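Local coordinates for glutathione S-transferase-like protein (Methylobacillus flagellatus, PDB 4GLT) that binds glutathione and, as in other glutathione S-transferases, probably transfers this thiol peptide to electrophilic substrates, at residues A[80-85]-A[89-94]; A[36-41]-A[218-223]; A[63-68]-A[73-78]; A[132-137]-A[189-194]. All blocks are in the same frame, centred on the assembly; numbering follows the deposited sequence.

Contact 1 (A[80-85]-A[89-94]). With GSH (glutathione), chain E.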
# COMPACT_ATOMS: atom_id res chain seq x y z
N GLU A 80 0.30 8.51 -19.24
CA GLU A 80 -0.16 8.65 -17.86
C GLU A 80 0.23 7.40 -17.08
O GLU A 80 0.07 6.29 -17.57
CB GLU A 80 -1.67 8.89 -17.79
CG GLU A 80 -2.49 7.68 -17.34
CD GLU A 80 -3.60 8.08 -16.37
OE1 GLU A 80 -3.43 9.08 -15.65
OE2 GLU A 80 -4.64 7.38 -16.33
N SER A 81 0.73 7.59 -15.86
CA SER A 81 1.30 6.48 -15.12
C SER A 81 0.50 6.08 -13.88
O SER A 81 0.05 6.93 -13.12
CB SER A 81 2.76 6.75 -14.76
OG SER A 81 2.93 8.01 -14.14
N LEU A 82 0.40 4.78 -13.66
CA LEU A 82 -0.27 4.21 -12.51
C LEU A 82 0.74 3.55 -11.57
O LEU A 82 1.62 2.82 -12.01
CB LEU A 82 -1.28 3.18 -12.96
CG LEU A 82 -2.45 3.61 -13.84
CD1 LEU A 82 -3.20 2.38 -14.27
CD2 LEU A 82 -3.36 4.54 -13.09
N TYR A 83 0.60 3.83 -10.28
CA TYR A 83 1.39 3.26 -9.21
C TYR A 83 0.43 3.37 -8.04
O TYR A 83 -0.48 4.17 -8.11
CB TYR A 83 2.61 4.14 -8.97
CG TYR A 83 2.25 5.59 -8.80
CD1 TYR A 83 1.99 6.11 -7.55
CD2 TYR A 83 2.12 6.42 -9.89
CE1 TYR A 83 1.64 7.42 -7.40
CE2 TYR A 83 1.77 7.73 -9.73
CZ TYR A 83 1.53 8.22 -8.48
OH TYR A 83 1.17 9.52 -8.30
N ASP A 84 0.57 2.61 -6.97
CA ASP A 84 1.57 1.59 -6.76
C ASP A 84 1.08 0.27 -7.29
O ASP A 84 0.13 0.20 -8.05
CB ASP A 84 1.91 1.46 -5.29
CG ASP A 84 0.74 1.01 -4.44
OD1 ASP A 84 -0.40 1.00 -4.93
OD2 ASP A 84 0.95 0.65 -3.28
N SER A 85 1.73 -0.80 -6.88
CA SER A 85 1.43 -2.10 -7.41
C SER A 85 -0.02 -2.46 -7.18
O SER A 85 -0.62 -3.10 -8.01
CB SER A 85 2.34 -3.15 -6.79
OG SER A 85 2.07 -3.31 -5.42
N VAL A 89 -2.37 -3.52 -10.49
CA VAL A 89 -2.98 -4.84 -10.54
C VAL A 89 -4.52 -4.83 -10.64
O VAL A 89 -5.12 -5.80 -11.12
CB VAL A 89 -2.55 -5.66 -9.30
CG1 VAL A 89 -3.65 -6.62 -8.88
CG2 VAL A 89 -1.25 -6.40 -9.58
N GLU A 90 -5.17 -3.78 -10.16
CA GLU A 90 -6.62 -3.73 -10.33
C GLU A 90 -6.92 -3.29 -11.76
O GLU A 90 -7.77 -3.85 -12.44
CB GLU A 90 -7.30 -2.80 -9.32
CG GLU A 90 -8.81 -2.91 -9.35
CD GLU A 90 -9.48 -2.32 -8.12
OE1 GLU A 90 -8.94 -1.36 -7.54
OE2 GLU A 90 -10.57 -2.82 -7.74
N TYR A 91 -6.17 -2.30 -12.21
CA TYR A 91 -6.25 -1.86 -13.59
C TYR A 91 -6.11 -3.00 -14.62
O TYR A 91 -6.90 -3.10 -15.54
CB TYR A 91 -5.17 -0.81 -13.84
CG TYR A 91 -5.09 -0.37 -15.27
CD1 TYR A 91 -5.98 0.56 -15.78
CD2 TYR A 91 -4.13 -0.89 -16.12
CE1 TYR A 91 -5.91 0.97 -17.09
CE2 TYR A 91 -4.05 -0.48 -17.44
CZ TYR A 91 -4.95 0.45 -17.92
OH TYR A 91 -4.88 0.86 -19.23
N LEU A 92 -5.10 -3.85 -14.45
CA LEU A 92 -4.82 -4.91 -15.43
C LEU A 92 -5.84 -6.05 -15.40
O LEU A 92 -6.18 -6.61 -16.44
CB LEU A 92 -3.41 -5.46 -15.23
CG LEU A 92 -2.23 -4.53 -15.51
CD1 LEU A 92 -0.96 -5.07 -14.88
CD2 LEU A 92 -2.04 -4.33 -17.00
N ASP A 93 -6.34 -6.40 -14.22
CA ASP A 93 -7.29 -7.51 -14.13
C ASP A 93 -8.57 -7.17 -14.90
O ASP A 93 -9.34 -8.05 -15.23
CB ASP A 93 -7.62 -7.85 -12.68
CG ASP A 93 -8.60 -9.02 -12.55
OD1 ASP A 93 -8.57 -9.94 -13.41
OD2 ASP A 93 -9.40 -9.03 -11.60
N HIS A 94 -8.77 -5.89 -15.20
CA HIS A 94 -9.98 -5.44 -15.88
C HIS A 94 -9.75 -5.30 -17.38
O HIS A 94 -10.68 -5.02 -18.13
CB HIS A 94 -10.44 -4.10 -15.30
CG HIS A 94 -11.73 -3.61 -15.85
ND1 HIS A 94 -11.81 -2.80 -16.96
CD2 HIS A 94 -13.01 -3.82 -15.45
CE1 HIS A 94 -13.08 -2.52 -17.22
NE2 HIS A 94 -13.83 -3.13 -16.32
N1 GSH E . 3.98 0.16 -2.33
CA1 GSH E . 4.79 0.04 -3.57
C1 GSH E . 4.12 -1.06 -4.34
O11 GSH E . 4.25 -1.12 -5.58
O12 GSH E . 3.42 -1.88 -3.70
CB1 GSH E . 6.25 -0.26 -3.20
CG1 GSH E . 7.18 -0.34 -4.42
CD1 GSH E . 8.61 -0.66 -4.00
OE1 GSH E . 8.92 -0.68 -2.82
N2 GSH E . 9.48 -0.91 -4.99
CA2 GSH E . 10.93 -1.11 -4.85
C2 GSH E . 11.31 -2.41 -4.20
O2 GSH E . 10.66 -3.43 -4.40
CB2 GSH E . 11.57 0.08 -4.13
SG2 GSH E . 11.51 1.57 -5.15
N3 GSH E . 12.39 -2.41 -3.42
CA3 GSH E . 12.81 -3.58 -2.66
C3 GSH E . 13.80 -4.45 -3.41
O31 GSH E . 14.55 -5.20 -2.75
O32 GSH E . 13.82 -4.40 -4.66

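Contact 2 (A[36-41]-A[218-223])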
# COMPACT_ATOMS: atom_id res chain seq x y z
N LYS A 36 4.93 -9.05 -8.66
CA LYS A 36 3.49 -9.28 -8.53
C LYS A 36 2.79 -8.70 -9.77
O LYS A 36 1.90 -9.34 -10.35
CB LYS A 36 2.96 -8.64 -7.23
CG LYS A 36 1.46 -8.81 -6.98
CD LYS A 36 0.98 -8.03 -5.75
CE LYS A 36 1.55 -6.61 -5.75
NZ LYS A 36 0.81 -5.68 -4.85
N VAL A 37 3.21 -7.50 -10.18
CA VAL A 37 2.67 -6.87 -11.38
C VAL A 37 3.01 -7.66 -12.65
O VAL A 37 2.15 -7.92 -13.48
CB VAL A 37 3.17 -5.41 -11.54
CG1 VAL A 37 2.57 -4.77 -12.77
CG2 VAL A 37 2.81 -4.59 -10.31
N ARG A 38 4.27 -8.05 -12.81
CA ARG A 38 4.65 -8.80 -14.00
C ARG A 38 3.85 -10.09 -14.08
O ARG A 38 3.36 -10.46 -15.15
CB ARG A 38 6.15 -9.10 -14.01
CG ARG A 38 7.02 -7.86 -14.02
CD ARG A 38 8.37 -8.15 -13.40
NE ARG A 38 9.29 -8.81 -14.33
CZ ARG A 38 10.34 -9.53 -13.95
NH1 ARG A 38 10.60 -9.69 -12.66
NH2 ARG A 38 11.14 -10.09 -14.85
N VAL A 39 3.69 -10.77 -12.94
CA VAL A 39 2.99 -12.05 -12.93
C VAL A 39 1.52 -11.91 -13.32
O VAL A 39 0.94 -12.80 -13.95
CB VAL A 39 3.11 -12.77 -11.57
CG1 VAL A 39 2.06 -13.88 -11.45
CG2 VAL A 39 4.49 -13.37 -11.39
N VAL A 40 0.91 -10.80 -12.92
CA VAL A 40 -0.50 -10.59 -13.21
C VAL A 40 -0.62 -10.34 -14.70
O VAL A 40 -1.53 -10.86 -15.34
CB VAL A 40 -1.07 -9.41 -12.40
CG1 VAL A 40 -2.31 -8.84 -13.07
CG2 VAL A 40 -1.36 -9.84 -10.97
N ALA A 41 0.34 -9.58 -15.24
CA ALA A 41 0.37 -9.27 -16.67
C ALA A 41 0.34 -10.53 -17.51
O ALA A 41 -0.37 -10.61 -18.51
CB ALA A 41 1.59 -8.42 -17.00
N LYS A 218 7.42 -18.62 -12.37
CA LYS A 218 8.81 -19.06 -12.50
C LYS A 218 9.61 -18.17 -13.45
O LYS A 218 10.82 -18.00 -13.27
CB LYS A 218 8.88 -20.51 -12.96
CG LYS A 218 10.27 -21.11 -12.82
CD LYS A 218 10.38 -22.51 -13.40
CE LYS A 218 11.82 -22.98 -13.39
NZ LYS A 218 11.99 -24.31 -14.04
N ASP A 219 8.95 -17.63 -14.46
CA ASP A 219 9.62 -16.81 -15.46
C ASP A 219 10.04 -15.44 -14.93
O ASP A 219 10.67 -14.67 -15.65
CB ASP A 219 8.71 -16.60 -16.67
CG ASP A 219 8.83 -17.71 -17.69
OD1 ASP A 219 9.60 -18.66 -17.45
OD2 ASP A 219 8.15 -17.62 -18.73
N THR A 220 9.67 -15.14 -13.69
CA THR A 220 9.92 -13.81 -13.15
C THR A 220 10.73 -13.81 -11.85
O THR A 220 10.78 -12.81 -11.15
CB THR A 220 8.60 -13.05 -12.92
OG1 THR A 220 7.76 -13.81 -12.05
CG2 THR A 220 7.87 -12.82 -14.25
N ALA A 221 11.36 -14.94 -11.53
CA ALA A 221 12.16 -15.05 -10.31
C ALA A 221 13.21 -13.94 -10.22
O ALA A 221 13.89 -13.62 -11.20
CB ALA A 221 12.82 -16.42 -10.22
N PRO A 222 13.36 -13.35 -9.03
CA PRO A 222 14.38 -12.33 -8.89
C PRO A 222 15.76 -12.91 -9.17
O PRO A 222 15.95 -14.13 -9.11
CB PRO A 222 14.25 -11.89 -7.42
CG PRO A 222 13.54 -13.02 -6.75
CD PRO A 222 12.62 -13.60 -7.78
N VAL A 223 16.69 -12.03 -9.51
CA VAL A 223 17.95 -12.39 -10.12
C VAL A 223 18.99 -11.29 -9.92
O VAL A 223 18.68 -10.23 -9.41
CB VAL A 223 17.78 -12.60 -11.62
CG1 VAL A 223 19.08 -12.28 -12.33
CG2 VAL A 223 17.33 -14.03 -11.89

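Contact 3 (A[63-68]-A[73-78])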
# COMPACT_ATOMS: atom_id res chain seq x y z
N ALA A 63 10.86 9.55 -11.31
CA ALA A 63 10.19 10.64 -10.62
C ALA A 63 9.27 11.43 -11.53
O ALA A 63 8.35 12.08 -11.06
CB ALA A 63 11.20 11.55 -9.98
N ASP A 64 9.54 11.41 -12.82
CA ASP A 64 8.70 12.10 -13.78
C ASP A 64 7.40 11.31 -14.02
O ASP A 64 6.44 11.84 -14.57
CB ASP A 64 9.43 12.29 -15.11
CG ASP A 64 10.62 13.24 -15.02
OD1 ASP A 64 11.43 13.25 -15.97
OD2 ASP A 64 10.75 13.98 -14.02
N HIS A 65 7.38 10.05 -13.62
CA HIS A 65 6.18 9.25 -13.81
C HIS A 65 5.57 8.85 -12.47
O HIS A 65 4.35 8.82 -12.30
CB HIS A 65 6.49 8.03 -14.70
CG HIS A 65 7.12 8.39 -16.01
ND1 HIS A 65 6.46 8.30 -17.21
CD2 HIS A 65 8.35 8.88 -16.30
CE1 HIS A 65 7.25 8.69 -18.19
NE2 HIS A 65 8.41 9.06 -17.66
N ASN A 66 6.43 8.55 -11.51
CA ASN A 66 5.99 8.35 -10.15
C ASN A 66 6.75 9.28 -9.23
O ASN A 66 7.95 9.10 -9.04
CB ASN A 66 6.20 6.91 -9.72
CG ASN A 66 5.58 6.61 -8.37
OD1 ASN A 66 5.07 7.51 -7.70
ND2 ASN A 66 5.63 5.35 -7.96
N PRO A 67 6.07 10.28 -8.67
CA PRO A 67 6.73 11.28 -7.84
C PRO A 67 7.40 10.66 -6.62
O PRO A 67 8.41 11.18 -6.13
CB PRO A 67 5.58 12.20 -7.41
CG PRO A 67 4.50 11.95 -8.41
CD PRO A 67 4.61 10.49 -8.72
N LEU A 68 6.83 9.55 -6.14
CA LEU A 68 7.37 8.82 -5.01
C LEU A 68 8.75 8.25 -5.33
O LEU A 68 9.54 7.99 -4.43
CB LEU A 68 6.41 7.68 -4.63
CG LEU A 68 5.03 8.08 -4.08
CD1 LEU A 68 4.17 6.86 -3.80
CD2 LEU A 68 5.16 8.93 -2.83
N VAL A 73 6.02 1.08 -11.93
CA VAL A 73 5.13 2.07 -12.49
C VAL A 73 4.62 1.55 -13.82
O VAL A 73 5.42 1.12 -14.63
CB VAL A 73 5.84 3.37 -12.79
CG1 VAL A 73 4.85 4.43 -13.10
CG2 VAL A 73 6.70 3.76 -11.65
N LEU A 74 3.32 1.60 -14.05
CA LEU A 74 2.78 1.30 -15.38
C LEU A 74 2.52 2.61 -16.12
O LEU A 74 1.64 3.39 -15.73
CB LEU A 74 1.50 0.46 -15.30
CG LEU A 74 1.01 -0.17 -16.62
CD1 LEU A 74 1.64 -1.54 -16.86
CD2 LEU A 74 -0.50 -0.30 -16.61
N ILE A 75 3.30 2.85 -17.17
CA ILE A 75 3.09 3.99 -18.06
C ILE A 75 2.26 3.58 -19.27
O ILE A 75 2.72 2.81 -20.10
CB ILE A 75 4.43 4.54 -18.58
CG1 ILE A 75 5.35 4.85 -17.40
CG2 ILE A 75 4.20 5.75 -19.47
CD1 ILE A 75 6.81 4.96 -17.78
N LEU A 76 1.03 4.10 -19.34
CA LEU A 76 0.10 3.79 -20.44
C LEU A 76 0.37 4.66 -21.67
O LEU A 76 1.05 5.68 -21.58
CB LEU A 76 -1.35 4.00 -19.96
CG LEU A 76 -1.76 3.23 -18.69
CD1 LEU A 76 -3.11 3.72 -18.19
CD2 LEU A 76 -1.81 1.73 -18.91
N PRO A 77 -0.15 4.25 -22.85
CA PRO A 77 0.08 4.97 -24.11
C PRO A 77 -0.28 6.46 -24.08
O PRO A 77 0.21 7.22 -24.91
CB PRO A 77 -0.83 4.23 -25.10
CG PRO A 77 -0.99 2.86 -24.53
CD PRO A 77 -0.92 3.00 -23.04
N ASP A 78 -1.13 6.87 -23.13
CA ASP A 78 -1.43 8.29 -22.93
C ASP A 78 -0.21 9.00 -22.36
O ASP A 78 -0.10 10.23 -22.41
CB ASP A 78 -2.58 8.49 -21.93
CG ASP A 78 -3.58 7.35 -21.94
OD1 ASP A 78 -3.80 6.75 -23.02
OD2 ASP A 78 -4.15 7.07 -20.87

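Contact 4 (A[132-137]-A[189-194]). With GSH (glutathione), chain E.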
# COMPACT_ATOMS: atom_id res chain seq x y z
N GLU A 132 17.63 -2.14 6.62
CA GLU A 132 18.17 -1.76 7.92
C GLU A 132 19.61 -2.25 8.02
O GLU A 132 20.47 -1.57 8.57
CB GLU A 132 17.34 -2.34 9.07
CG GLU A 132 17.90 -2.07 10.46
CD GLU A 132 17.95 -0.59 10.84
OE1 GLU A 132 17.47 0.25 10.05
OE2 GLU A 132 18.46 -0.28 11.93
N GLY A 133 19.86 -3.43 7.47
CA GLY A 133 21.18 -4.03 7.51
C GLY A 133 22.15 -3.33 6.58
O GLY A 133 23.37 -3.53 6.69
N ARG A 134 21.63 -2.52 5.67
CA ARG A 134 22.46 -1.85 4.69
C ARG A 134 22.87 -0.46 5.12
O ARG A 134 23.57 0.24 4.39
CB ARG A 134 21.73 -1.74 3.35
CG ARG A 134 21.58 -3.03 2.59
CD ARG A 134 21.52 -2.71 1.11
NE ARG A 134 21.30 -3.89 0.28
CZ ARG A 134 20.32 -3.99 -0.61
NH1 ARG A 134 19.48 -2.98 -0.79
NH2 ARG A 134 20.20 -5.10 -1.33
N ARG A 135 22.43 -0.05 6.31
CA ARG A 135 22.76 1.28 6.80
C ARG A 135 24.26 1.36 7.10
O ARG A 135 24.90 0.33 7.29
CB ARG A 135 21.90 1.60 8.02
CG ARG A 135 20.40 1.55 7.70
CD ARG A 135 19.53 1.82 8.93
NE ARG A 135 20.04 2.94 9.70
CZ ARG A 135 19.63 4.20 9.56
NH1 ARG A 135 18.68 4.51 8.69
NH2 ARG A 135 20.17 5.16 10.31
N PRO A 136 24.83 2.58 7.10
CA PRO A 136 26.25 2.70 7.43
C PRO A 136 26.59 1.95 8.72
O PRO A 136 25.73 1.81 9.60
CB PRO A 136 26.44 4.20 7.60
CG PRO A 136 25.40 4.80 6.71
CD PRO A 136 24.22 3.88 6.78
N GLU A 137 27.83 1.49 8.83
CA GLU A 137 28.21 0.55 9.89
C GLU A 137 27.89 1.04 11.30
O GLU A 137 27.47 0.26 12.15
CB GLU A 137 29.68 0.14 9.75
CG GLU A 137 29.95 -0.71 8.51
CD GLU A 137 31.36 -1.26 8.46
OE1 GLU A 137 32.09 -1.15 9.46
OE2 GLU A 137 31.75 -1.81 7.40
N GLU A 189 13.27 -15.85 -0.06
CA GLU A 189 14.37 -16.66 -0.57
C GLU A 189 15.50 -15.80 -1.11
O GLU A 189 16.67 -16.09 -0.91
CB GLU A 189 13.87 -17.62 -1.64
CG GLU A 189 12.94 -18.70 -1.11
CD GLU A 189 13.00 -19.97 -1.94
OE1 GLU A 189 13.62 -19.93 -3.02
OE2 GLU A 189 12.45 -21.00 -1.50
N LEU A 190 15.14 -14.74 -1.82
CA LEU A 190 16.15 -13.86 -2.39
C LEU A 190 16.99 -13.22 -1.28
O LEU A 190 18.21 -13.14 -1.39
CB LEU A 190 15.50 -12.78 -3.25
CG LEU A 190 16.38 -11.58 -3.63
CD1 LEU A 190 17.57 -12.03 -4.47
CD2 LEU A 190 15.57 -10.52 -4.36
N ARG A 191 16.33 -12.77 -0.22
CA ARG A 191 17.02 -11.93 0.75
C ARG A 191 17.53 -12.70 1.96
O ARG A 191 18.41 -12.23 2.67
CB ARG A 191 16.13 -10.77 1.18
CG ARG A 191 15.83 -9.76 0.07
CD ARG A 191 17.09 -9.08 -0.43
NE ARG A 191 16.80 -8.04 -1.41
CZ ARG A 191 17.72 -7.43 -2.16
NH1 ARG A 191 19.00 -7.74 -2.05
NH2 ARG A 191 17.35 -6.49 -3.03
N TYR A 192 16.98 -13.89 2.19
CA TYR A 192 17.35 -14.67 3.36
C TYR A 192 17.61 -16.13 3.00
O TYR A 192 16.75 -16.98 3.18
CB TYR A 192 16.27 -14.57 4.44
CG TYR A 192 16.13 -13.16 4.98
CD1 TYR A 192 15.05 -12.36 4.62
CD2 TYR A 192 17.09 -12.63 5.83
CE1 TYR A 192 14.93 -11.07 5.11
CE2 TYR A 192 16.98 -11.34 6.32
CZ TYR A 192 15.89 -10.57 5.96
OH TYR A 192 15.79 -9.28 6.44
N GLN A 193 18.82 -16.40 2.49
CA GLN A 193 19.20 -17.75 2.09
C GLN A 193 18.98 -18.73 3.23
O GLN A 193 18.59 -19.88 3.00
CB GLN A 193 20.68 -17.80 1.69
CG GLN A 193 21.17 -16.60 0.91
CD GLN A 193 22.55 -16.82 0.32
OE1 GLN A 193 23.39 -15.92 0.32
NE2 GLN A 193 22.78 -18.02 -0.19
N HIS A 194 19.22 -18.28 4.45
CA HIS A 194 19.24 -19.17 5.60
C HIS A 194 17.87 -19.40 6.23
O HIS A 194 17.74 -20.22 7.13
CB HIS A 194 20.25 -18.67 6.63
CG HIS A 194 21.61 -18.40 6.06
ND1 HIS A 194 22.32 -19.34 5.35
CD2 HIS A 194 22.39 -17.29 6.11
CE1 HIS A 194 23.48 -18.82 4.98
NE2 HIS A 194 23.54 -17.58 5.42
N1 GSH E . 3.98 0.16 -2.33
CA1 GSH E . 4.79 0.04 -3.57
C1 GSH E . 4.12 -1.06 -4.34
O11 GSH E . 4.25 -1.12 -5.58
O12 GSH E . 3.42 -1.88 -3.70
CB1 GSH E . 6.25 -0.26 -3.20
CG1 GSH E . 7.18 -0.34 -4.42
CD1 GSH E . 8.61 -0.66 -4.00
OE1 GSH E . 8.92 -0.68 -2.82
N2 GSH E . 9.48 -0.91 -4.99
CA2 GSH E . 10.93 -1.11 -4.85
C2 GSH E . 11.31 -2.41 -4.20
O2 GSH E . 10.66 -3.43 -4.40
CB2 GSH E . 11.57 0.08 -4.13
SG2 GSH E . 11.51 1.57 -5.15
N3 GSH E . 12.39 -2.41 -3.42
CA3 GSH E . 12.81 -3.58 -2.66
C3 GSH E . 13.80 -4.45 -3.41
O31 GSH E . 14.55 -5.20 -2.75
O32 GSH E . 13.82 -4.40 -4.66

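Contact 1 (A[80-85]-A[89-94])
The glutathione-binding turn between strand 81-82 and helix 85-93 of the thioredoxin-like domain sets Leu-82 against Tyr-91 and ties Ser-85 to Val-89. Leu-82 CD1 sits over a face of the Tyr-91 ring, offset toward its rim; this methyl is 3.8 Å from the Tyr-91 ring centroid and 23° off the normal, a CH-pi contact that suits a branched apolar chain. Val-89 N donates to Ser-85 O (3.1 Å), the first full helical turn. The start of the helix meets the gamma-glutamyl end of the ligand. Ser-85 N donates to glutathione O11 (2.9 Å) and Ser-85 OG to O12 (2.6 Å), so one small residue holds both carboxylate oxygens, probably helped by the helix dipole. Asp-84 is the N-cap; with CG between its backbone N and carbonyl carbon (chi1 63°) it turns its carboxylate to the ligand amine, and OD2 accepts from glutathione N1 at 3.2 Å. Were an asparagine to replace Asp-84, the ligand amine and Arg-86 of the second subunit, which pairs with OD1, would probably lose their negative mate. Nearby, Tyr-91 packs on Leu-74 of strand 73-75, Val-89 faces Val-40 of helix 32-44, and Leu-82 reaches Ile-110 of the second subunit.

Contact 2 (A[36-41]-A[218-223])
One face of the Arg-38 guanidinium is covered by Thr-220, whose CB lies 3.9 Å above the plane and offset toward its rim, while Arg-38 NH1 comes to 3.5 Å from Thr-220 O. The two side chains slide past each other in opposite directions. The bend at chi3 (81°) turns the arginine round the Thr-220 methyl, leaving Arg-38 CB and CZ each 4.1 Å from Thr-220 CG2. The arginine also touches Leu-25 and Tyr-27 of strand 24-27. A long chain suits this border, since its aliphatic stem can pack while the flat head lies over the threonine. Val-39, next along, meets the threonine at about a right angle, with Val-39 CG2 3.4 Å from Thr-220 OG1. Threonine suits because its methyl packs on the arginine while its buried hydroxyl turns to the Phe-217 and Ser-216 carbonyls and to Arg-35 NE. An alanine in place of Arg-38 is likely to open a gap over Thr-220 CB and CG2. A type I turn from Lys-218 to Ala-221 presents Thr-220 to helix 32-44. This is the interdomain interface of the glutathione transferase fold, where a helix of the thioredoxin-like domain packs on the all-helical domain.

Contact 3 (A[63-68]-A[73-78])
An imidazole nitrogen facing a methyl group is the odd feature here: His-65 ND1 lies 3.4 Å from Ile-75 CD1, a wholly apolar partner. The methyl stands over one face of the His-65 ring, and Ile-75 CG1 follows at 3.6 Å from His-65 ND1, so the end of the isoleucine lies over the ND1 side of that face and crosses the histidine at about a right angle. Ile-75 has CG1 anti to its carbonyl carbon (chi1 -54°), which, with chi2 extended at 162°, carries CD1 to the ring. A flat, partly exposed ring makes a suitable lid for a strand residue that also packs on Leu-26 of strand 24-27. One residue on, Asn-66 approaches Val-73 with its CB, 3.7 Å from Val-73 CG2; the beta-branched valine turns this one methyl to the asparagine.

The contact closes the loop leading into strand 73-75 of the thioredoxin-like domain, which carries Lys-70, Ile-71 and Pro-72 of the glutathione pocket; this proline probably corresponds to the family's cis-proline. Asparagine suits the bend because its amide serves two backbone groups. Asn-66 OD1 accepts from Leu-68 N at 3.1 Å, an Asx turn in which the donor stands 56° out of the carbonyl plane, and ND2 reaches Lys-70 O. The His-65 carbonyl is bound by Ser-81 OG, while Pro-67 O takes a bond from Arg-154 of the second subunit.

Contact 4 (A[132-137]-A[189-194])
Arg-134 and Arg-191 bring their guanidinium groups together at the helix ends of the all-helical C-terminal domain, beside the glycyl carboxylate of glutathione. Arg-134 NH2 is 3.0 Å from Arg-191 NH1; both atoms are donors, so the pair is not a hydrogen bond. The two planes are 81° apart, and Arg-191 NH1 comes in at the edge of the Arg-134 group, near its plane. Two such cations so close make sense beside an anion, and the negative carboxylate probably offsets part of the charge, chiefly that of Arg-191, since Arg-134 NH2 is still 5.8 Å from glutathione O31.

The firmer part is Arg-191. It is the last helical residue of 176-191, lies against Val-130 and Thr-30, and has its chain bent at chi2 (-63°), which turns the head toward the ligand. Arginine suits the place because its several N-H groups can serve different partners: NE is hydrogen-bonded to Tyr-187 OH, which also binds glutathione, a pocket neighbour that probably helps fix the head's rotation.

The loose part is the exposed Arg-134, near the end of helix 106-133, its chain extended from CG to NE along the surface. Both arginines touch crystal neighbours.

The dimer interface adjoins: Glu-132 OE2 pairs with Arg-135 NH2 of the second subunit, and the reverse.

On the ligand side, Arg-191 NH2 donates to glutathione O31 at 3.1 Å, with an N-H...O angle of 159°, and O31 lies at the edge of the guanidinium, near its plane.

From the N terminus, the chain first enters contact 2 at 36-41, in helix 32-44, and leaves it only at 218-223, so this contact closes a loop that encloses the other three. Within it they follow in series without crossing: contact 3 closes a short loop before strand 73-75, contact 1 the strand-to-helix turn, and contact 4 the long excursion through the helical domain. Contacts 3 and 1 share the sheet through neighbouring strands 73-75 and 81-82, and Lys-36 of contact 2 is probably hydrogen-bonded to Ser-85 of contact 1. Pro-222 packs on Leu-190, joining contacts 2 and 4. Contacts 1 and 4 lie far apart yet hold opposite ends of the same glutathione.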